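Local atomic coordinates of halohydrin epoxidase A (Corynebacterium sp., PDB entry 4Z9F), a protein that probably catalyses the reversible loss of hydrogen halide from vicinal halohydrins to form epoxides. Residues S78-P83 / S107-L112. The protein carries 1 engineered substitution. Sequence-based numbering, arbitrary orientation.
Sequences SNDYIP and SIFPIL
Strand 73-79 and the loop that leaves it run past the kinked helix 96-123 with their closest backbone approach at Ser-78 and Pro-110, whose CA atoms lie 6.6 Å apart. No hydrogen bond passes between the two segments; a carboxylate resting against a proline ring does most of the touching. The Asp-80 carboxylate meets the Pro-110 ring at a slant: OD2 comes to 3.4 Å from Pro-110 CB, and OD1 sits 3.7 Å from Pro-110 CD, so the two oxygens spread over opposite ends of the ring's CB-CG-CD run. CG of Asp-80 stands anti to its own carbonyl carbon (chi1 -56°), which sends the carboxylate toward the helix and Pro-110, with OD2 placed to accept a 2.7 Å hydrogen bond from Ser-78 OG. That oxygen is met on its syn side, 22° out of the carboxylate plane. The same hydroxyl oxygen of Ser-78 packs at 3.8 Å from Pro-110 CB.

The sheet is parallel, with strand order 3-2-1-4-5-6-7, the Rossmann-type arrangement of the short-chain dehydrogenase/reductase fold; strand 73-79 is its fourth strand, and helix 96-123 follows it in the chain and packs on one side of the sheet. Pro-110 offers no N-H to the preceding turn, and its position coincides with the helix kink. Its ring also meets Phe-131 on the neighbouring strand 127-132 and Thr-154 on helix 147-165. The same Asp-80 OD1 that touches Pro-110 CD also comes within 3.5 Å of Phe-109 CD1, obliquely to the ring, with the carboxylate and ring planes 71° apart; Phe-109 also touches Pro-59 in a loop.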
# COMPACT_ATOMS: atom_id res chain seq x y z
N SER C 78 3.34 19.68 -12.63
CA SER C 78 4.03 18.84 -13.60
C SER C 78 3.00 17.89 -14.18
O SER C 78 2.78 16.79 -13.68
CB SER C 78 5.17 18.08 -12.94
OG SER C 78 5.92 17.37 -13.91
N ASN C 79 2.36 18.34 -15.26
CA ASN C 79 1.21 17.65 -15.84
C ASN C 79 1.71 16.80 -17.01
O ASN C 79 1.56 17.13 -18.19
CB ASN C 79 0.17 18.68 -16.25
CG ASN C 79 -0.94 18.11 -17.09
OD1 ASN C 79 -1.70 17.24 -16.65
ND2 ASN C 79 -1.06 18.62 -18.31
N ASP C 80 2.32 15.67 -16.67
CA ASP C 80 2.94 14.83 -17.67
C ASP C 80 1.92 13.88 -18.30
O ASP C 80 1.00 13.42 -17.62
CB ASP C 80 4.11 14.06 -17.05
CG ASP C 80 5.12 14.99 -16.40
OD1 ASP C 80 5.88 15.64 -17.15
OD2 ASP C 80 5.13 15.11 -15.15
N TYR C 81 2.08 13.64 -19.59
CA TYR C 81 1.16 12.80 -20.35
C TYR C 81 1.88 12.33 -21.60
O TYR C 81 2.92 12.88 -21.98
CB TYR C 81 -0.13 13.56 -20.70
CG TYR C 81 -0.13 14.10 -22.12
CD1 TYR C 81 -0.92 13.52 -23.11
CD2 TYR C 81 0.67 15.18 -22.47
CE1 TYR C 81 -0.91 14.00 -24.41
CE2 TYR C 81 0.67 15.67 -23.77
CZ TYR C 81 -0.12 15.08 -24.73
OH TYR C 81 -0.11 15.57 -26.01
N ILE C 82 1.36 11.28 -22.22
CA ILE C 82 1.88 10.83 -23.50
C ILE C 82 0.68 10.69 -24.43
O ILE C 82 -0.42 10.37 -23.97
CB ILE C 82 2.70 9.53 -23.35
CG1 ILE C 82 3.46 9.20 -24.65
CG2 ILE C 82 1.82 8.35 -22.90
CD1 ILE C 82 4.57 8.19 -24.49
N PRO C 83 0.82 11.02 -25.72
CA PRO C 83 -0.34 10.93 -26.62
C PRO C 83 -0.88 9.51 -26.70
O PRO C 83 -0.13 8.55 -26.87
CB PRO C 83 0.23 11.40 -27.97
CG PRO C 83 1.32 12.37 -27.58
CD PRO C 83 1.94 11.74 -26.34
N SER C 107 8.49 9.85 -16.83
CA SER C 107 9.43 9.65 -15.74
C SER C 107 10.66 10.53 -15.86
O SER C 107 11.06 11.18 -14.89
CB SER C 107 9.85 8.18 -15.66
OG SER C 107 8.71 7.34 -15.73
N ILE C 108 11.29 10.55 -17.04
CA ILE C 108 12.53 11.32 -17.18
C ILE C 108 12.23 12.82 -17.26
O ILE C 108 12.86 13.62 -16.55
CB ILE C 108 13.33 10.84 -18.39
CG1 ILE C 108 13.67 9.35 -18.25
CG2 ILE C 108 14.62 11.65 -18.53
CD1 ILE C 108 14.67 9.05 -17.15
N PHE C 109 11.28 13.21 -18.11
CA PHE C 109 10.89 14.61 -18.21
C PHE C 109 10.57 15.24 -16.86
O PHE C 109 11.12 16.31 -16.56
CB PHE C 109 9.72 14.73 -19.20
CG PHE C 109 9.36 16.14 -19.60
CD1 PHE C 109 8.64 16.96 -18.75
CD2 PHE C 109 9.71 16.62 -20.85
CE1 PHE C 109 8.29 18.24 -19.13
CE2 PHE C 109 9.36 17.90 -21.24
CZ PHE C 109 8.65 18.71 -20.37
N PRO C 110 9.72 14.66 -16.00
CA PRO C 110 9.49 15.31 -14.70
C PRO C 110 10.72 15.32 -13.79
O PRO C 110 10.89 16.28 -13.04
CB PRO C 110 8.34 14.48 -14.09
CG PRO C 110 8.31 13.19 -14.87
CD PRO C 110 8.79 13.54 -16.24
N ILE C 111 11.60 14.32 -13.86
CA ILE C 111 12.81 14.35 -13.03
C ILE C 111 13.71 15.51 -13.44
O ILE C 111 14.22 16.25 -12.59
CB ILE C 111 13.55 13.00 -13.12
CG1 ILE C 111 12.86 11.97 -12.23
CG2 ILE C 111 15.01 13.17 -12.70
CD1 ILE C 111 13.38 10.56 -12.41
N LEU C 112 13.94 15.68 -14.74
CA LEU C 112 14.77 16.78 -15.21
C LEU C 112 14.15 18.13 -14.86
O LEU C 112 14.87 19.08 -14.52
CB LEU C 112 15.00 16.68 -16.72
CG LEU C 112 15.84 15.51 -17.24
CD1 LEU C 112 16.03 15.62 -18.74
CD2 LEU C 112 17.17 15.42 -16.52